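Local coordinates for glycoside Hydrolase Family 43_12 (Metagenome, PDB 7JVH), which probably hydrolyses arabinofuranosyl or xylosyl linkages in plant hemicellulose, as other glycoside hydrolases of family 43 do, at residues L421-N424 with V428-I431; L461-N466 with L524-S529; E467-V472 with T550-G555; E487-P492 with K496-E501. All coordinates share one frame; numbering follows the deposited sequence.

Contact 1: L421-N424 with V428-I431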
loop_
_atom_site.group_PDB
_atom_site.type_symbol
_atom_site.label_atom_id
_atom_site.label_comp_id
_atom_site.label_asym_id
_atom_site.label_seq_id
_atom_site.Cartn_x
_atom_site.Cartn_y
_atom_site.Cartn_z
ATOM N N LEU A 421 1.409 24.782 1.261
ATOM C CA LEU A 421 2.749 24.754 0.696
ATOM C C LEU A 421 2.701 25.404 -0.691
ATOM O O LEU A 421 1.623 25.705 -1.217
ATOM C CB LEU A 421 3.256 23.317 0.583
ATOM C CG LEU A 421 3.479 22.537 1.877
ATOM C CD1 LEU A 421 3.868 21.096 1.577
ATOM C CD2 LEU A 421 4.524 23.201 2.757
ATOM N N ASP A 422 3.885 25.634 -1.276
ATOM C CA ASP A 422 4.000 26.320 -2.561
ATOM C C ASP A 422 3.438 25.534 -3.740
ATOM O O ASP A 422 2.901 26.127 -4.675
ATOM C CB ASP A 422 5.450 26.714 -2.818
ATOM C CG ASP A 422 5.901 27.868 -1.934
ATOM O OD1 ASP A 422 5.051 28.696 -1.530
ATOM O OD2 ASP A 422 7.122 27.972 -1.671
ATOM N N ALA A 423 3.546 24.208 -3.676
ATOM C CA ALA A 423 3.230 23.343 -4.805
ATOM C C ALA A 423 1.734 23.226 -5.044
ATOM O O ALA A 423 0.975 23.046 -4.096
ATOM C CB ALA A 423 3.835 21.964 -4.587
ATOM N N ASN A 424 1.318 23.312 -6.314
ATOM C CA ASN A 424 -0.037 22.964 -6.695
ATOM C C ASN A 424 -0.139 21.442 -6.865
ATOM O O ASN A 424 0.840 20.732 -6.788
ATOM C CB ASN A 424 -0.524 23.764 -7.916
ATOM C CG ASN A 424 0.049 23.283 -9.228
ATOM O OD1 ASN A 424 0.271 22.081 -9.444
ATOM N ND2 ASN A 424 0.281 24.228 -10.137
ATOM N N VAL A 428 5.284 17.245 -9.082
ATOM C CA VAL A 428 6.049 16.198 -8.428
ATOM C C VAL A 428 6.835 16.878 -7.298
ATOM O O VAL A 428 8.041 17.084 -7.365
ATOM C CB VAL A 428 6.957 15.467 -9.430
ATOM C CG1 VAL A 428 7.780 14.376 -8.746
ATOM C CG2 VAL A 428 6.116 14.926 -10.587
ATOM N N GLN A 429 6.104 17.215 -6.233
ATOM C CA GLN A 429 6.592 18.006 -5.107
ATOM C C GLN A 429 5.723 17.620 -3.919
ATOM O O GLN A 429 4.664 17.030 -4.103
ATOM C CB GLN A 429 6.393 19.507 -5.398
ATOM C CG GLN A 429 7.271 20.083 -6.501
ATOM C CD GLN A 429 8.720 20.137 -6.095
ATOM O OE1 GLN A 429 9.039 20.771 -5.088
ATOM N NE2 GLN A 429 9.624 19.490 -6.875
ATOM N N PRO A 430 6.128 17.931 -2.670
ATOM C CA PRO A 430 5.228 17.753 -1.525
ATOM C C PRO A 430 4.049 18.729 -1.618
ATOM O O PRO A 430 4.270 19.889 -1.921
ATOM C CB PRO A 430 6.119 18.073 -0.313
ATOM C CG PRO A 430 7.277 18.838 -0.862
ATOM C CD PRO A 430 7.458 18.442 -2.301
ATOM N N ILE A 431 2.827 18.234 -1.389
ATOM C CA ILE A 431 1.613 19.058 -1.385
ATOM C C ILE A 431 0.918 18.992 -0.020
ATOM O O ILE A 431 1.013 17.993 0.677
ATOM C CB ILE A 431 0.627 18.679 -2.515
ATOM C CG1 ILE A 431 0.219 17.212 -2.450
ATOM C CG2 ILE A 431 1.248 18.969 -3.863
ATOM C CD1 ILE A 431 -0.805 16.818 -3.493
#
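Ala423 presses its methyl group into the bend made by Gln429, Pro430 and Ile431. Its CB lies 3.4 Å from Pro430 O and 3.6 Å from Gln429 CB, with the branch methyl CG2 of Ile431 a little farther off at 4.0 Å from the same Ala423 CB. So small a side chain suits a place where it meets backbone as well as side chains. On one flank Leu421 extends a single methyl, CD1, which stands 3.7 Å from Pro430 O and 4.2 Å from Pro430 CB. Its CG lies opposite the carbonyl carbon (chi1 -65°), which carries the branched end toward the proline. On the other flank Ile431 CG2 lies 3.4 Å from Asn424 O. The link is van der Waals packing, methyl groups lying against other carbons and against backbone carbonyl oxygens.

Hydrogen bonds to residues just outside the segments probably help to hold the loop. Leu421 N bonds to Ser432 OG, Asn424 N to Glu427 OE2, and Asn424 OD1 to Thr426 OG1, while a glycerol molecule lies beside the Asn424 side chain. Gln429 and Pro430 also touch Thr114 and Thr113, in a loop of the catalytic family 43 region. The whole is a compact connection between strands 416-418 and 433-437, which crosses from one sheet to the other in a concanavalin A-like beta sandwich.

Contact 2: L461-N466 with L524-S529; sequences LICYQN and LNYQFS
Tyr526 meets Cys463 between two strands that lie face to face, their axes 10.1 Å apart and nearly antiparallel at 169°. Ring atom CD2 of Tyr526 is 4.0 Å from Cys463 SG, which approaches the ring obliquely. The ring's hydroxyl is held elsewhere, by Gln438 and Asn331, so this tyrosine gives its ring to the interior and its polar end to other partners. Gln527, next along the strand, takes no part in the core; its NE2 donates to Phe528 O at 2.7 Å, lying in the carbonyl plane on a lone pair, and also to Gly540 O of the neighbouring strand.

Phe528 brings the second ring inward. Its CZ comes 3.7 Å from Cys463 SG, while its CE2 lies 4.0 Å from Leu461 CD2. The sulfur is thereby shared between two rings, a compact, polarisable group that fits the short distance to both. Were Phe528 an alanine, the ring beside Cys463 and Leu461 would be gone, and a gap would probably open next to both side chains. Val519, Tyr471 and Leu473 close round the same cluster. Such interlocking of aromatic and aliphatic side chains between two sheets of antiparallel strands is the core packing of a concanavalin A-like beta sandwich.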
loop_
_atom_site.group_PDB
_atom_site.type_symbol
_atom_site.label_atom_id
_atom_site.label_comp_id
_atom_site.label_asym_id
_atom_site.label_seq_id
_atom_site.Cartn_x
_atom_site.Cartn_y
_atom_site.Cartn_z
ATOM N N LEU A 461 -11.517 19.085 -1.066
ATOM C CA LEU A 461 -11.605 17.639 -1.004
ATOM C C LEU A 461 -11.027 17.076 -2.284
ATOM O O LEU A 461 -11.333 17.570 -3.366
ATOM C CB LEU A 461 -13.090 17.234 -0.858
ATOM C CG LEU A 461 -13.462 15.768 -1.035
ATOM C CD1 LEU A 461 -12.988 14.931 0.144
ATOM C CD2 LEU A 461 -14.960 15.667 -1.222
ATOM N N ILE A 462 -10.229 16.013 -2.152
ATOM C CA ILE A 462 -9.425 15.472 -3.246
ATOM C C ILE A 462 -9.581 13.957 -3.389
ATOM O O ILE A 462 -9.517 13.225 -2.400
ATOM C CB ILE A 462 -7.921 15.747 -3.024
ATOM C CG1 ILE A 462 -7.674 17.219 -2.712
ATOM C CG2 ILE A 462 -7.126 15.309 -4.248
ATOM C CD1 ILE A 462 -6.245 17.544 -2.381
ATOM N N CYS A 463 -9.773 13.509 -4.636
ATOM C CA CYS A 463 -9.611 12.122 -5.050
ATOM C C CYS A 463 -8.370 12.070 -5.983
ATOM O O CYS A 463 -8.345 12.715 -7.038
ATOM C CB CYS A 463 -10.880 11.620 -5.753
ATOM S SG CYS A 463 -12.408 11.799 -4.776
ATOM N N TYR A 464 -7.361 11.286 -5.576
ATOM C CA TYR A 464 -6.006 11.342 -6.118
ATOM C C TYR A 464 -5.475 9.954 -6.469
ATOM O O TYR A 464 -5.367 9.092 -5.602
ATOM C CB TYR A 464 -5.089 11.940 -5.048
ATOM C CG TYR A 464 -3.687 12.305 -5.490
ATOM C CD1 TYR A 464 -2.646 11.368 -5.464
ATOM C CD2 TYR A 464 -3.376 13.613 -5.860
ATOM C CE1 TYR A 464 -1.360 11.720 -5.846
ATOM C CE2 TYR A 464 -2.088 13.976 -6.207
ATOM C CZ TYR A 464 -1.085 13.018 -6.213
ATOM O OH TYR A 464 0.217 13.310 -6.590
ATOM N N GLN A 465 -5.116 9.756 -7.741
ATOM C CA GLN A 465 -4.350 8.590 -8.191
ATOM C C GLN A 465 -2.880 9.004 -8.339
ATOM O O GLN A 465 -1.991 8.438 -7.695
ATOM C CB GLN A 465 -4.924 8.057 -9.500
ATOM C CG GLN A 465 -4.132 6.963 -10.214
ATOM C CD GLN A 465 -3.685 5.817 -9.305
ATOM O OE1 GLN A 465 -2.493 5.580 -9.204
ATOM N NE2 GLN A 465 -4.618 5.122 -8.642
ATOM N N ASN A 466 -2.639 10.014 -9.176
ATOM C CA ASN A 466 -1.351 10.701 -9.232
ATOM C C ASN A 466 -1.525 12.197 -9.542
ATOM O O ASN A 466 -2.649 12.683 -9.770
ATOM C CB ASN A 466 -0.360 10.001 -10.196
ATOM C CG ASN A 466 -0.735 10.119 -11.643
ATOM O OD1 ASN A 466 -1.029 11.203 -12.147
ATOM N ND2 ASN A 466 -0.701 8.993 -12.337
ATOM N N LEU A 524 -18.300 3.166 -10.923
ATOM C CA LEU A 524 -18.215 3.596 -12.315
ATOM C C LEU A 524 -17.886 5.077 -12.479
ATOM O O LEU A 524 -17.158 5.448 -13.396
ATOM C CB LEU A 524 -19.507 3.292 -13.080
ATOM C CG LEU A 524 -19.792 1.807 -13.418
ATOM C CD1 LEU A 524 -21.184 1.635 -14.019
ATOM C CD2 LEU A 524 -18.760 1.138 -14.325
ATOM N N ASN A 525 -18.465 5.925 -11.620
ATOM C CA ASN A 525 -18.242 7.385 -11.622
ATOM C C ASN A 525 -18.165 7.976 -10.232
ATOM O O ASN A 525 -18.600 7.357 -9.278
ATOM C CB ASN A 525 -19.329 8.124 -12.415
ATOM C CG ASN A 525 -19.330 7.741 -13.870
ATOM O OD1 ASN A 525 -18.507 8.245 -14.675
ATOM N ND2 ASN A 525 -20.250 6.879 -14.244
ATOM N N TYR A 526 -17.542 9.150 -10.122
ATOM C CA TYR A 526 -17.442 9.913 -8.888
ATOM C C TYR A 526 -18.357 11.116 -9.064
ATOM O O TYR A 526 -18.364 11.744 -10.124
ATOM C CB TYR A 526 -16.006 10.404 -8.670
ATOM C CG TYR A 526 -15.004 9.366 -8.237
ATOM C CD1 TYR A 526 -14.410 8.511 -9.157
ATOM C CD2 TYR A 526 -14.627 9.257 -6.901
ATOM C CE1 TYR A 526 -13.473 7.565 -8.756
ATOM C CE2 TYR A 526 -13.700 8.308 -6.488
ATOM C CZ TYR A 526 -13.119 7.468 -7.433
ATOM O OH TYR A 526 -12.188 6.523 -7.064
ATOM N N GLN A 527 -19.143 11.422 -8.030
ATOM C CA GLN A 527 -20.076 12.545 -8.027
ATOM C C GLN A 527 -19.770 13.373 -6.787
ATOM O O GLN A 527 -19.849 12.875 -5.663
ATOM C CB GLN A 527 -21.525 12.087 -7.994
ATOM C CG GLN A 527 -22.543 13.210 -7.760
ATOM C CD GLN A 527 -22.579 14.227 -8.895
ATOM O OE1 GLN A 527 -22.947 13.869 -9.996
ATOM N NE2 GLN A 527 -22.200 15.508 -8.632
ATOM N N PHE A 528 -19.421 14.641 -7.014
ATOM C CA PHE A 528 -19.105 15.580 -5.965
ATOM C C PHE A 528 -20.367 16.361 -5.551
ATOM O O PHE A 528 -21.349 16.434 -6.292
ATOM C CB PHE A 528 -17.986 16.524 -6.443
ATOM C CG PHE A 528 -16.609 15.910 -6.370
ATOM C CD1 PHE A 528 -16.135 15.088 -7.385
ATOM C CD2 PHE A 528 -15.785 16.153 -5.286
ATOM C CE1 PHE A 528 -14.862 14.541 -7.323
ATOM C CE2 PHE A 528 -14.498 15.593 -5.221
ATOM C CZ PHE A 528 -14.048 14.789 -6.240
ATOM N N SER A 529 -20.326 16.913 -4.333
ATOM C CA SER A 529 -21.409 17.693 -3.786
ATOM C C SER A 529 -20.881 18.560 -2.675
ATOM O O SER A 529 -19.787 18.310 -2.143
ATOM C CB SER A 529 -22.522 16.783 -3.230
ATOM O OG SER A 529 -22.114 16.100 -2.045
#

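Contact 3: E467-V472 with T550-G555; sequences EACNYV and TNFAGG
Cys469 makes this contact almost alone, with one sulfur that meets both a methyl group and the edge of an aromatic ring. Its SG lies 5.5 Å from the centroid of the Phe552 ring and 84° off the ring normal, so it comes in near the plane of the ring. The nearest ring atom, Phe552 CE2, is 4.3 Å from Cys469 SG. Ala553 is closer: its CB packs against Cys469 SG at 3.6 Å, and a methyl is small enough to allow so close an approach, probably closer than a longer side chain would. With SG opposite the carbonyl carbon about the CA-CB bond (chi1 -80°), the thiol is turned toward this helix; the sulfur also has a hydrogen-bond partner outside the two segments.

Behind Ala553 the chain leaves the helix through two glycines. Gly554 has positive phi, at which glycine is favoured, and its N makes a weak hydrogen bond back to Thr550 O. Gly555 has backbone angles at which a side chain would strike the preceding carbonyl oxygen.

Phe552 also packs on Val490 and Pro492, while Ala553 touches Asn466. Thr550 and Asn551 bond to Val330. The short helix 550-553 therefore sits at the start of strand 469-477, with strand 482-489 as a neighbour.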
loop_
_atom_site.group_PDB
_atom_site.type_symbol
_atom_site.label_atom_id
_atom_site.label_comp_id
_atom_site.label_asym_id
_atom_site.label_seq_id
_atom_site.Cartn_x
_atom_site.Cartn_y
_atom_site.Cartn_z
ATOM N N GLU A 467 -0.404 12.920 -9.535
ATOM C CA GLU A 467 -0.386 14.367 -9.702
ATOM C C GLU A 467 -1.146 14.865 -10.953
ATOM O O GLU A 467 -1.562 16.013 -11.004
ATOM C CB GLU A 467 1.046 14.897 -9.729
ATOM C CG GLU A 467 1.940 14.269 -10.813
ATOM C CD GLU A 467 2.669 12.997 -10.388
ATOM O OE1 GLU A 467 2.592 12.582 -9.220
ATOM O OE2 GLU A 467 3.370 12.440 -11.229
ATOM N N ALA A 468 -1.318 13.992 -11.948
ATOM C CA ALA A 468 -2.001 14.313 -13.205
ATOM C C ALA A 468 -3.244 13.451 -13.439
ATOM O O ALA A 468 -3.796 13.418 -14.537
ATOM C CB ALA A 468 -1.033 14.162 -14.380
ATOM N N CYS A 469 -3.675 12.749 -12.386
ATOM C CA CYS A 469 -4.860 11.900 -12.402
ATOM C C CYS A 469 -5.563 12.105 -11.079
ATOM O O CYS A 469 -5.397 11.317 -10.134
ATOM C CB CYS A 469 -4.451 10.441 -12.613
ATOM S SG CYS A 469 -4.114 10.035 -14.352
ATOM N N ASN A 470 -6.336 13.197 -11.006
ATOM C CA ASN A 470 -7.031 13.576 -9.789
ATOM C C ASN A 470 -8.266 14.427 -10.030
ATOM O O ASN A 470 -8.403 15.056 -11.086
ATOM C CB ASN A 470 -6.077 14.285 -8.826
ATOM C CG ASN A 470 -5.444 15.537 -9.424
ATOM O OD1 ASN A 470 -6.098 16.571 -9.572
ATOM N ND2 ASN A 470 -4.152 15.453 -9.739
ATOM N N TYR A 471 -9.175 14.402 -9.045
ATOM C CA TYR A 471 -10.356 15.253 -8.986
ATOM C C TYR A 471 -10.290 16.072 -7.707
ATOM O O TYR A 471 -10.002 15.538 -6.642
ATOM C CB TYR A 471 -11.624 14.413 -8.973
ATOM C CG TYR A 471 -11.838 13.571 -10.207
ATOM C CD1 TYR A 471 -11.711 14.117 -11.469
ATOM C CD2 TYR A 471 -12.216 12.240 -10.107
ATOM C CE1 TYR A 471 -11.911 13.350 -12.609
ATOM C CE2 TYR A 471 -12.418 11.471 -11.241
ATOM C CZ TYR A 471 -12.263 12.043 -12.489
ATOM O OH TYR A 471 -12.482 11.305 -13.625
ATOM N N VAL A 472 -10.538 17.379 -7.830
ATOM C CA VAL A 472 -10.411 18.320 -6.721
ATOM C C VAL A 472 -11.608 19.274 -6.700
ATOM O O VAL A 472 -11.975 19.835 -7.732
ATOM C CB VAL A 472 -9.125 19.143 -6.830
ATOM C CG1 VAL A 472 -8.920 19.962 -5.567
ATOM C CG2 VAL A 472 -7.936 18.256 -7.074
ATOM N N THR A 550 -5.186 2.330 -11.669
ATOM C CA THR A 550 -3.921 1.792 -12.117
ATOM C C THR A 550 -3.945 1.493 -13.614
ATOM O O THR A 550 -2.993 1.793 -14.323
ATOM C CB THR A 550 -3.581 0.546 -11.304
ATOM O OG1 THR A 550 -3.172 0.973 -9.988
ATOM C CG2 THR A 550 -2.485 -0.275 -11.964
ATOM N N ASN A 551 -5.050 0.903 -14.079
ATOM C CA ASN A 551 -5.220 0.513 -15.483
ATOM C C ASN A 551 -5.018 1.670 -16.433
ATOM O O ASN A 551 -4.427 1.489 -17.484
ATOM C CB ASN A 551 -6.608 -0.087 -15.723
ATOM C CG ASN A 551 -6.917 -1.246 -14.777
ATOM O OD1 ASN A 551 -7.153 -1.046 -13.579
ATOM N ND2 ASN A 551 -6.895 -2.459 -15.309
ATOM N N PHE A 552 -5.522 2.856 -16.051
ATOM C CA PHE A 552 -5.510 4.036 -16.900
ATOM C C PHE A 552 -4.215 4.865 -16.765
ATOM O O PHE A 552 -3.644 5.275 -17.764
ATOM C CB PHE A 552 -6.752 4.883 -16.620
ATOM C CG PHE A 552 -6.837 6.139 -17.438
ATOM C CD1 PHE A 552 -7.398 6.130 -18.710
ATOM C CD2 PHE A 552 -6.370 7.331 -16.933
ATOM C CE1 PHE A 552 -7.462 7.286 -19.460
ATOM C CE2 PHE A 552 -6.458 8.507 -17.678
ATOM C CZ PHE A 552 -7.006 8.481 -18.939
ATOM N N ALA A 553 -3.761 5.078 -15.525
ATOM C CA ALA A 553 -2.643 5.940 -15.201
ATOM C C ALA A 553 -1.312 5.212 -15.023
ATOM O O ALA A 553 -0.270 5.841 -14.846
ATOM C CB ALA A 553 -2.956 6.670 -13.916
ATOM N N GLY A 554 -1.356 3.882 -15.019
ATOM C CA GLY A 554 -0.184 3.074 -14.725
ATOM C C GLY A 554 0.196 3.229 -13.281
ATOM O O GLY A 554 -0.494 3.892 -12.528
ATOM N N GLY A 555 1.294 2.591 -12.886
ATOM C CA GLY A 555 1.814 2.703 -11.539
ATOM C C GLY A 555 1.620 1.459 -10.725
ATOM O O GLY A 555 1.216 0.414 -11.233
#

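Contact 4: E487-P492 with K496-E501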
loop_
_atom_site.group_PDB
_atom_site.type_symbol
_atom_site.label_atom_id
_atom_site.label_comp_id
_atom_site.label_asym_id
_atom_site.label_seq_id
_atom_site.Cartn_x
_atom_site.Cartn_y
_atom_site.Cartn_z
ATOM N N GLU A 487 -12.316 20.695 -10.333
ATOM C CA GLU A 487 -11.305 20.538 -11.355
ATOM C C GLU A 487 -10.918 19.087 -11.515
ATOM O O GLU A 487 -10.876 18.326 -10.538
ATOM C CB GLU A 487 -10.062 21.342 -10.992
ATOM C CG GLU A 487 -10.183 22.847 -11.269
ATOM C CD GLU A 487 -9.098 23.654 -10.593
ATOM O OE1 GLU A 487 -8.456 23.144 -9.635
ATOM O OE2 GLU A 487 -8.883 24.804 -11.019
ATOM N N LYS A 488 -10.632 18.702 -12.763
ATOM C CA LYS A 488 -9.999 17.427 -13.074
ATOM C C LYS A 488 -8.657 17.666 -13.778
ATOM O O LYS A 488 -8.457 18.683 -14.460
ATOM C CB LYS A 488 -10.905 16.588 -13.964
ATOM C CG LYS A 488 -11.145 17.172 -15.341
ATOM C CD LYS A 488 -11.986 16.252 -16.187
ATOM C CE LYS A 488 -12.123 16.760 -17.598
ATOM N NZ LYS A 488 -12.886 15.739 -18.355
ATOM N N THR A 489 -7.740 16.713 -13.589
ATOM C CA THR A 489 -6.527 16.585 -14.379
ATOM C C THR A 489 -6.433 15.123 -14.760
ATOM O O THR A 489 -6.451 14.264 -13.892
ATOM C CB THR A 489 -5.274 17.010 -13.595
ATOM O OG1 THR A 489 -5.429 18.367 -13.143
ATOM C CG2 THR A 489 -4.015 16.931 -14.483
ATOM N N VAL A 490 -6.334 14.858 -16.066
ATOM C CA VAL A 490 -6.353 13.517 -16.635
ATOM C C VAL A 490 -5.097 13.273 -17.485
ATOM O O VAL A 490 -4.866 13.993 -18.453
ATOM C CB VAL A 490 -7.597 13.341 -17.530
ATOM C CG1 VAL A 490 -7.727 11.884 -17.973
ATOM C CG2 VAL A 490 -8.862 13.815 -16.804
ATOM N N ARG A 491 -4.300 12.256 -17.121
ATOM C CA ARG A 491 -3.128 11.828 -17.912
ATOM C C ARG A 491 -2.994 10.308 -17.981
ATOM O O ARG A 491 -2.527 9.681 -17.030
ATOM C CB ARG A 491 -1.819 12.411 -17.358
ATOM C CG ARG A 491 -0.578 12.050 -18.210
ATOM C CD ARG A 491 0.728 12.513 -17.586
ATOM N NE ARG A 491 0.939 11.862 -16.313
ATOM C CZ ARG A 491 1.743 12.286 -15.337
ATOM N NH1 ARG A 491 2.475 13.392 -15.475
ATOM N NH2 ARG A 491 1.783 11.571 -14.200
ATOM N N PRO A 492 -3.370 9.663 -19.109
ATOM C CA PRO A 492 -3.120 8.230 -19.279
ATOM C C PRO A 492 -1.622 7.885 -19.325
ATOM O O PRO A 492 -0.804 8.728 -19.686
ATOM C CB PRO A 492 -3.793 7.906 -20.620
ATOM C CG PRO A 492 -3.976 9.201 -21.315
ATOM C CD PRO A 492 -4.057 10.271 -20.261
ATOM N N LYS A 496 2.442 12.409 -22.277
ATOM C CA LYS A 496 3.331 13.331 -21.568
ATOM C C LYS A 496 2.563 14.558 -21.094
ATOM O O LYS A 496 2.701 14.988 -19.937
ATOM C CB LYS A 496 4.486 13.789 -22.474
ATOM C CG LYS A 496 5.520 14.663 -21.755
ATOM C CD LYS A 496 6.409 15.443 -22.704
ATOM C CE LYS A 496 5.674 16.620 -23.303
ATOM N NZ LYS A 496 6.643 17.632 -23.802
ATOM N N ASP A 497 1.753 15.111 -22.004
ATOM C CA ASP A 497 1.009 16.328 -21.777
ATOM C C ASP A 497 -0.252 16.108 -20.944
ATOM O O ASP A 497 -0.905 15.076 -21.038
ATOM C CB ASP A 497 0.650 16.961 -23.126
ATOM C CG ASP A 497 1.867 17.471 -23.872
ATOM O OD1 ASP A 497 2.839 17.920 -23.228
ATOM O OD2 ASP A 497 1.829 17.457 -25.114
ATOM N N PHE A 498 -0.578 17.106 -20.117
ATOM C CA PHE A 498 -1.822 17.146 -19.366
ATOM C C PHE A 498 -2.220 18.583 -19.118
ATOM O O PHE A 498 -1.379 19.483 -19.178
ATOM C CB PHE A 498 -1.692 16.382 -18.052
ATOM C CG PHE A 498 -0.730 16.980 -17.058
ATOM C CD1 PHE A 498 -1.085 18.092 -16.289
ATOM C CD2 PHE A 498 0.513 16.396 -16.849
ATOM C CE1 PHE A 498 -0.215 18.615 -15.352
ATOM C CE2 PHE A 498 1.383 16.909 -15.899
ATOM C CZ PHE A 498 1.019 18.016 -15.154
ATOM N N LYS A 499 -3.512 18.791 -18.836
ATOM C CA LYS A 499 -4.035 20.121 -18.561
ATOM C C LYS A 499 -5.219 20.062 -17.601
ATOM O O LYS A 499 -6.182 19.359 -17.843
ATOM C CB LYS A 499 -4.412 20.819 -19.870
ATOM C CG LYS A 499 -4.726 22.296 -19.752
ATOM C CD LYS A 499 -3.715 23.089 -18.943
ATOM C CE LYS A 499 -4.166 24.552 -18.833
ATOM N NZ LYS A 499 -4.259 25.246 -20.151
ATOM N N THR A 500 -5.115 20.810 -16.496
ATOM C CA THR A 500 -6.181 20.924 -15.522
ATOM C C THR A 500 -7.349 21.657 -16.166
ATOM O O THR A 500 -7.166 22.698 -16.776
ATOM C CB THR A 500 -5.724 21.655 -14.249
ATOM O OG1 THR A 500 -4.591 20.962 -13.679
ATOM C CG2 THR A 500 -6.871 21.709 -13.216
ATOM N N GLU A 501 -8.548 21.077 -16.043
ATOM C CA GLU A 501 -9.789 21.654 -16.554
ATOM C C GLU A 501 -10.760 21.893 -15.420
ATOM O O GLU A 501 -10.815 21.107 -14.479
ATOM C CB GLU A 501 -10.440 20.713 -17.553
ATOM C CG GLU A 501 -9.581 20.351 -18.752
ATOM C CD GLU A 501 -10.418 19.658 -19.832
ATOM O OE1 GLU A 501 -11.155 20.379 -20.556
ATOM O OE2 GLU A 501 -10.368 18.396 -19.937
#
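Lys488 and Glu501 form an antiparallel hydrogen-bonded pair, Lys488 N giving to Glu501 O at 3.0 Å and Glu501 N to Lys488 O at 2.9 Å. Their side chains lie alongside and point the same way. The extended Lys488 chain sets its CE 3.4 Å from Glu501 OE2, but its NZ stays 4.0 Å from that oxygen, a long salt bridge at the surface.

Beside this pair, Thr489 and Thr500 join their hydroxyls, OG1 to OG1 at 2.8 Å; in each, OG1 stands opposite the carbonyl carbon (chi1 -57°), turning the two hydroxyls toward each other. Glu487 packs its chain across Thr500, with Glu487 CB 3.9 Å from Thr500 CG2. The carboxylate oxygen OE1 of Glu487 bonds to a glycerol. Threonine suits position Thr489, since its methyl can pack while its hydroxyl bonds: Thr489 CG2 rests 3.6 Å from Phe498 CD1.

Farther out, Arg491 bends at chi3 (62°) and carries its NH1 to 3.7 Å from Phe498 CE2, with guanidinium and ring planes 77° apart. Its NH2 makes a weak, long ion pair with Glu467, whose other partner is Arg401 in a salt bridge, and its chain also touches Asn466 and Ala468. With a serine in place of Arg491, Glu467 would probably lose its second, weaker charge partner and one flank of the Phe498 ring would be uncovered. The whole is a beta hairpin, joining strand 482-489 to strand 501-507 at the edge of a sheet in the concanavalin A-like sandwich.

In the fold
Contact 2 is the buried one, packing two facing sheets through rings, sulfur and leucine; contact 4 lies at the surface, where backbone bonds, hydroxyls and charges take over. Contacts 1 and 3 are partly buried and hold loops or a short helix by apolar touches. Contacts 2, 3 and 4 share one sheet, whose strands 458-464, 469-477 and 482-489 lie side by side: Cys463 O probably accepts a hydrogen bond from Tyr471 N, and Val472 O one from Glu487 N. Contact 1, about 17 Å between centres from contacts 3 and 4, meets contact 2 where Ile431 packs on Tyr464, and contact 3 where Val428 touches Glu467.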